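Putative adhesin (Komagataella phaffii, PDB 5FX8) is a putative cell-wall adhesin that may take part in cell-cell interaction, represented here by its N-terminal part with two cohesin-like domains. Local coordinates at residues 165-174 with 276-286. Residues are numbered along the deposited sequence; the frame is centred on the assembly and turned at random.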
ATOM      1  N   TRP C 165      44.216 -17.412 -10.650  1.00 23.42           N
ATOM      2  CA  TRP C 165      43.322 -17.318 -11.789  1.00 21.31           C
ATOM      3  C   TRP C 165      42.408 -16.125 -11.609  1.00 23.24           C
ATOM      4  O   TRP C 165      41.976 -15.836 -10.494  1.00 23.28           O
ATOM      5  CB  TRP C 165      42.473 -18.570 -11.926  1.00 22.55           C
ATOM      6  CG  TRP C 165      43.200 -19.808 -12.154  1.00 23.08           C
ATOM      7  CD1 TRP C 165      43.480 -20.770 -11.238  1.00 26.86           C
ATOM      8  CD2 TRP C 165      43.712 -20.271 -13.392  1.00 24.28           C
ATOM      9  NE1 TRP C 165      44.142 -21.808 -11.827  1.00 24.93           N
ATOM     10  CE2 TRP C 165      44.305 -21.524 -13.155  1.00 24.38           C
ATOM     11  CE3 TRP C 165      43.739 -19.746 -14.683  1.00 24.40           C
ATOM     12  CZ2 TRP C 165      44.924 -22.257 -14.160  1.00 21.93           C
ATOM     13  CZ3 TRP C 165      44.343 -20.480 -15.684  1.00 23.74           C
ATOM     14  CH2 TRP C 165      44.924 -21.725 -15.416  1.00 22.57           C
ATOM     15  N   PHE C 166      42.132 -15.425 -12.708  1.00 21.67           N
ATOM     16  CA  PHE C 166      41.138 -14.359 -12.755  1.00 20.95           C
ATOM     17  C   PHE C 166      40.076 -14.737 -13.770  1.00 22.21           C
ATOM     18  O   PHE C 166      40.400 -15.093 -14.903  1.00 26.96           O
ATOM     19  CB  PHE C 166      41.745 -13.008 -13.140  1.00 22.43           C
ATOM     20  CG  PHE C 166      42.595 -12.379 -12.068  1.00 23.18           C
ATOM     21  CD1 PHE C 166      42.526 -12.816 -10.762  1.00 24.60           C
ATOM     22  CD2 PHE C 166      43.461 -11.350 -12.368  1.00 23.05           C
ATOM     23  CE1 PHE C 166      43.302 -12.251  -9.764  1.00 24.42           C
ATOM     24  CE2 PHE C 166      44.245 -10.782 -11.375  1.00 29.30           C
ATOM     25  CZ  PHE C 166      44.157 -11.241 -10.064  1.00 26.48           C
ATOM     26  N   VAL C 167      38.817 -14.667 -13.368  1.00 21.00           N
ATOM     27  CA  VAL C 167      37.690 -14.802 -14.278  1.00 20.05           C
ATOM     28  C   VAL C 167      36.962 -13.466 -14.268  1.00 22.93           C
ATOM     29  O   VAL C 167      36.417 -13.054 -13.237  1.00 22.97           O
ATOM     30  CB  VAL C 167      36.755 -15.947 -13.873  1.00 22.73           C
ATOM     31  CG1 VAL C 167      35.651 -16.087 -14.878  1.00 21.94           C
ATOM     32  CG2 VAL C 167      37.528 -17.254 -13.752  1.00 22.85           C
ATOM     33  N   ASP C 168      36.980 -12.770 -15.395  1.00 24.06           N
ATOM     34  CA  ASP C 168      36.332 -11.474 -15.523  1.00 21.18           C
ATOM     35  C   ASP C 168      34.987 -11.631 -16.210  1.00 22.35           C
ATOM     36  O   ASP C 168      34.897 -12.261 -17.265  1.00 23.48           O
ATOM     37  CB  ASP C 168      37.204 -10.507 -16.313  1.00 19.88           C
ATOM     38  CG  ASP C 168      38.330  -9.944 -15.490  1.00 23.24           C
ATOM     39  OD1 ASP C 168      38.440 -10.326 -14.313  1.00 24.64           O
ATOM     40  OD2 ASP C 168      39.106  -9.115 -16.008  1.00 26.08           O
ATOM     41  N   ILE C 169      33.949 -11.054 -15.615  1.00 22.54           N
ATOM     42  CA  ILE C 169      32.613 -11.022 -16.196  1.00 22.45           C
ATOM     43  C   ILE C 169      32.291  -9.573 -16.545  1.00 23.85           C
ATOM     44  O   ILE C 169      32.175  -8.733 -15.644  1.00 23.69           O
ATOM     45  CB  ILE C 169      31.557 -11.587 -15.245  1.00 23.76           C
ATOM     46  CG1 ILE C 169      32.010 -12.917 -14.635  1.00 21.04           C
ATOM     47  CG2 ILE C 169      30.241 -11.662 -15.987  1.00 25.01           C
ATOM     48  CD1 ILE C 169      31.983 -14.053 -15.568  1.00 23.19           C
ATOM     49  N   PRO C 170      32.132  -9.234 -17.818  1.00 25.55           N
ATOM     50  CA  PRO C 170      31.815  -7.849 -18.179  1.00 26.66           C
ATOM     51  C   PRO C 170      30.317  -7.577 -18.097  1.00 30.79           C
ATOM     52  O   PRO C 170      29.502  -8.307 -18.666  1.00 28.02           O
ATOM     53  CB  PRO C 170      32.324  -7.741 -19.618  1.00 27.56           C
ATOM     54  CG  PRO C 170      32.213  -9.090 -20.139  1.00 26.78           C
ATOM     55  CD  PRO C 170      32.432 -10.048 -18.997  1.00 24.01           C
ATOM     56  N   GLY C 171      29.959  -6.518 -17.373  1.00 31.89           N
ATOM     57  CA  GLY C 171      28.587  -6.057 -17.360  1.00 31.69           C
ATOM     58  C   GLY C 171      28.117  -5.540 -18.695  1.00 36.46           C
ATOM     59  O   GLY C 171      26.919  -5.565 -18.967  1.00 39.37           O
ATOM     60  N   ALA C 172      29.022  -5.102 -19.536  1.00 37.60           N
ATOM     61  CA  ALA C 172      28.668  -4.691 -20.876  1.00 38.53           C
ATOM     62  C   ALA C 172      28.203  -5.839 -21.760  1.00 43.34           C
ATOM     63  O   ALA C 172      28.109  -5.659 -22.966  1.00 52.45           O
ATOM     64  CB  ALA C 172      29.863  -3.994 -21.514  1.00 37.89           C
ATOM     65  N   PHE C 173      27.934  -7.028 -21.233  1.00 38.90           N
ATOM     66  CA  PHE C 173      27.340  -8.118 -21.991  1.00 38.56           C
ATOM     67  C   PHE C 173      25.830  -8.082 -21.834  1.00 45.82           C
ATOM     68  O   PHE C 173      25.090  -8.019 -22.818  1.00 46.01           O
ATOM     69  CB  PHE C 173      27.914  -9.444 -21.489  1.00 37.16           C
ATOM     70  CG  PHE C 173      27.354 -10.669 -22.154  1.00 35.53           C
ATOM     71  CD1 PHE C 173      26.192 -11.255 -21.703  1.00 35.13           C
ATOM     72  CD2 PHE C 173      28.036 -11.276 -23.185  1.00 32.92           C
ATOM     73  CE1 PHE C 173      25.703 -12.391 -22.298  1.00 33.73           C
ATOM     74  CE2 PHE C 173      27.546 -12.409 -23.779  1.00 30.76           C
ATOM     75  CZ  PHE C 173      26.387 -12.967 -23.341  1.00 30.44           C
ATOM     76  N   GLY C 174      25.370  -8.124 -20.590  1.00 60.15           N
ATOM     77  CA  GLY C 174      23.968  -8.021 -20.251  1.00 52.66           C
ATOM     78  C   GLY C 174      23.681  -6.689 -19.571  1.00 56.47           C
ATOM     79  O   GLY C 174      24.472  -5.784 -19.763  1.00 64.36           O
ATOM     80  N   VAL C 276      49.696 -26.891 -16.268  1.00 26.28           N
ATOM     81  CA  VAL C 276      48.437 -27.091 -15.551  1.00 28.71           C
ATOM     82  C   VAL C 276      47.278 -27.006 -16.540  1.00 27.95           C
ATOM     83  O   VAL C 276      47.143 -26.008 -17.253  1.00 28.69           O
ATOM     84  CB  VAL C 276      48.273 -26.049 -14.422  1.00 26.06           C
ATOM     85  CG1 VAL C 276      46.828 -25.806 -14.102  1.00 27.58           C
ATOM     86  CG2 VAL C 276      48.945 -26.522 -13.199  1.00 27.75           C
ATOM     87  N   GLN C 277      46.434 -28.040 -16.578  1.00 27.53           N
ATOM     88  CA  GLN C 277      45.192 -27.989 -17.347  1.00 28.11           C
ATOM     89  C   GLN C 277      44.103 -27.354 -16.489  1.00 26.80           C
ATOM     90  O   GLN C 277      43.971 -27.681 -15.306  1.00 25.24           O
ATOM     91  CB  GLN C 277      44.761 -29.379 -17.807  1.00 29.13           C
ATOM     92  CG  GLN C 277      45.841 -30.154 -18.537  1.00 31.77           C
ATOM     93  CD  GLN C 277      46.278 -29.474 -19.822  1.00 41.02           C
ATOM     94  OE1 GLN C 277      45.449 -29.169 -20.691  1.00 36.33           O
ATOM     95  NE2 GLN C 277      47.584 -29.218 -19.950  1.00 38.06           N
ATOM     96  N   ASN C 278      43.349 -26.428 -17.078  1.00 27.22           N
ATOM     97  CA  ASN C 278      42.339 -25.686 -16.337  1.00 26.85           C
ATOM     98  C   ASN C 278      41.196 -25.296 -17.249  1.00 26.41           C
ATOM     99  O   ASN C 278      41.422 -24.666 -18.283  1.00 30.04           O
ATOM    100  CB  ASN C 278      42.918 -24.424 -15.717  1.00 23.75           C
ATOM    101  CG  ASN C 278      41.878 -23.624 -14.971  1.00 24.37           C
ATOM    102  OD1 ASN C 278      41.030 -22.976 -15.568  1.00 25.59           O
ATOM    103  ND2 ASN C 278      41.937 -23.672 -13.662  1.00 24.32           N
ATOM    104  N   VAL C 279      39.974 -25.610 -16.842  1.00 24.99           N
ATOM    105  CA  VAL C 279      38.793 -25.158 -17.561  1.00 27.25           C
ATOM    106  C   VAL C 279      37.920 -24.357 -16.610  1.00 28.49           C
ATOM    107  O   VAL C 279      37.895 -24.618 -15.407  1.00 27.52           O
ATOM    108  CB  VAL C 279      38.017 -26.332 -18.166  1.00 24.44           C
ATOM    109  CG1 VAL C 279      37.527 -27.207 -17.083  1.00 26.98           C
ATOM    110  CG2 VAL C 279      36.870 -25.829 -18.976  1.00 32.19           C
ATOM    111  N   VAL C 280      37.241 -23.351 -17.149  1.00 26.11           N
ATOM    112  CA  VAL C 280      36.286 -22.550 -16.411  1.00 25.63           C
ATOM    113  C   VAL C 280      35.042 -22.458 -17.266  1.00 27.76           C
ATOM    114  O   VAL C 280      35.065 -21.837 -18.330  1.00 28.19           O
ATOM    115  CB  VAL C 280      36.809 -21.154 -16.088  1.00 25.82           C
ATOM    116  CG1 VAL C 280      35.700 -20.338 -15.522  1.00 27.51           C
ATOM    117  CG2 VAL C 280      37.893 -21.237 -15.096  1.00 27.76           C
ATOM    118  N   ASN C 281      33.955 -23.057 -16.807  1.00 29.39           N
ATOM    119  CA  ASN C 281      32.662 -22.888 -17.450  1.00 28.77           C
ATOM    120  C   ASN C 281      31.938 -21.720 -16.799  1.00 28.56           C
ATOM    121  O   ASN C 281      31.831 -21.658 -15.577  1.00 30.00           O
ATOM    122  CB  ASN C 281      31.843 -24.163 -17.324  1.00 30.00           C
ATOM    123  CG  ASN C 281      32.621 -25.380 -17.721  1.00 34.88           C
ATOM    124  OD1 ASN C 281      33.390 -25.930 -16.931  1.00 34.40           O
ATOM    125  ND2 ASN C 281      32.435 -25.813 -18.956  1.00 42.09           N
ATOM    126  N   VAL C 282      31.464 -20.789 -17.608  1.00 28.85           N
ATOM    127  CA  VAL C 282      30.739 -19.622 -17.126  1.00 28.90           C
ATOM    128  C   VAL C 282      29.401 -19.588 -17.836  1.00 28.89           C
ATOM    129  O   VAL C 282      29.355 -19.548 -19.068  1.00 33.67           O
ATOM    130  CB  VAL C 282      31.519 -18.325 -17.370  1.00 27.94           C
ATOM    131  CG1 VAL C 282      30.658 -17.135 -17.039  1.00 27.32           C
ATOM    132  CG2 VAL C 282      32.765 -18.321 -16.536  1.00 26.09           C
ATOM    133  N   ASP C 283      28.315 -19.625 -17.075  1.00 30.09           N
ATOM    134  CA  ASP C 283      26.970 -19.527 -17.630  1.00 31.70           C
ATOM    135  C   ASP C 283      26.357 -18.213 -17.181  1.00 31.56           C
ATOM    136  O   ASP C 283      26.295 -17.938 -15.983  1.00 32.68           O
ATOM    137  CB  ASP C 283      26.113 -20.702 -17.182  1.00 32.79           C
ATOM    138  CG  ASP C 283      26.693 -22.018 -17.603  1.00 39.47           C
ATOM    139  OD1 ASP C 283      27.654 -22.489 -16.951  1.00 46.28           O
ATOM    140  OD2 ASP C 283      26.197 -22.573 -18.599  1.00 40.27           O
ATOM    141  N   LEU C 284      25.939 -17.394 -18.132  1.00 29.91           N
ATOM    142  CA  LEU C 284      25.362 -16.099 -17.827  1.00 31.18           C
ATOM    143  C   LEU C 284      23.868 -16.157 -18.070  1.00 35.39           C
ATOM    144  O   LEU C 284      23.424 -16.654 -19.106  1.00 35.53           O
ATOM    145  CB  LEU C 284      25.977 -14.999 -18.686  1.00 32.80           C
ATOM    146  CG  LEU C 284      27.463 -14.737 -18.565  1.00 29.34           C
ATOM    147  CD1 LEU C 284      27.773 -13.626 -19.475  1.00 29.49           C
ATOM    148  CD2 LEU C 284      27.815 -14.344 -17.171  1.00 28.68           C
ATOM    149  N   THR C 285      23.098 -15.665 -17.115  1.00 38.40           N
ATOM    150  CA  THR C 285      21.669 -15.494 -17.302  1.00 38.09           C
ATOM    151  C   THR C 285      21.385 -14.025 -17.554  1.00 42.24           C
ATOM    152  O   THR C 285      21.841 -13.154 -16.809  1.00 38.87           O
ATOM    153  CB  THR C 285      20.894 -15.987 -16.094  1.00 36.85           C
ATOM    154  OG1 THR C 285      21.016 -17.405 -16.015  1.00 38.47           O
ATOM    155  CG2 THR C 285      19.444 -15.603 -16.224  1.00 39.01           C
ATOM    156  N   THR C 286      20.640 -13.758 -18.615  1.00 47.78           N
ATOM    157  CA  THR C 286      20.402 -12.392 -19.048  1.00 56.31           C
ATOM    158  C   THR C 286      18.923 -12.242 -19.397  1.00 62.58           C
ATOM    159  O   THR C 286      18.370 -13.064 -20.123  1.00 68.58           O
ATOM    160  CB  THR C 286      21.327 -12.045 -20.216  1.00 56.74           C
ATOM    161  OG1 THR C 286      21.428 -13.166 -21.090  1.00 57.56           O
ATOM    162  CG2 THR C 286      22.701 -11.732 -19.694  1.00 62.75           C
TER
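Trp165 and Asn278 meet as a stack: the amide lies over one face of the indole, the two planes 28° apart, with ND2 displaced toward the rim and 3.2 Å from Trp165 CE2. Asn278 CG stands anti to the backbone N, which carries the amide across the ring. Its OD1 accepts a hydrogen bond from Lys154 on the neighbouring strand of the Trp165 sheet, so the amide is held at its oxygen while its nitrogen sits on the aromatic face. Val276 CG1 touches the indole at its edge, 4.0 Å from Trp165 CZ2. Farther along, the contact is aliphatic. Val167 forks between two valines: CG2 meets Val280 CG1 tip to tip, whereas CG1 passes alongside Val282 CG2. Ile169 divides its branches likewise, its CD1 reaching head-on to Val282 CG1 at 3.7 Å and its CG2 lying alongside Leu284 CD2. Beyond strand 165-170, a type I turn from Pro170 to Phe173 brings the Phe173 ring back against Leu284 and Thr286. Leu284 CD1 makes a CH-pi contact with one ring face, 3.8 Å from the ring centroid and 21° off the normal, while Thr286 CG2 comes to the ring edge. The axes of strands 165-170 and 276-286 run in nearly the same direction, inclined by 20°, and come no nearer than 9.9 Å, so between the strands themselves the contact is made by side chains. Strand 162-170 belongs to one five-stranded antiparallel sheet and strand 275-286 to another; this face-to-face packing forms part of the buried core of a beta sandwich, here the second cohesin-like domain.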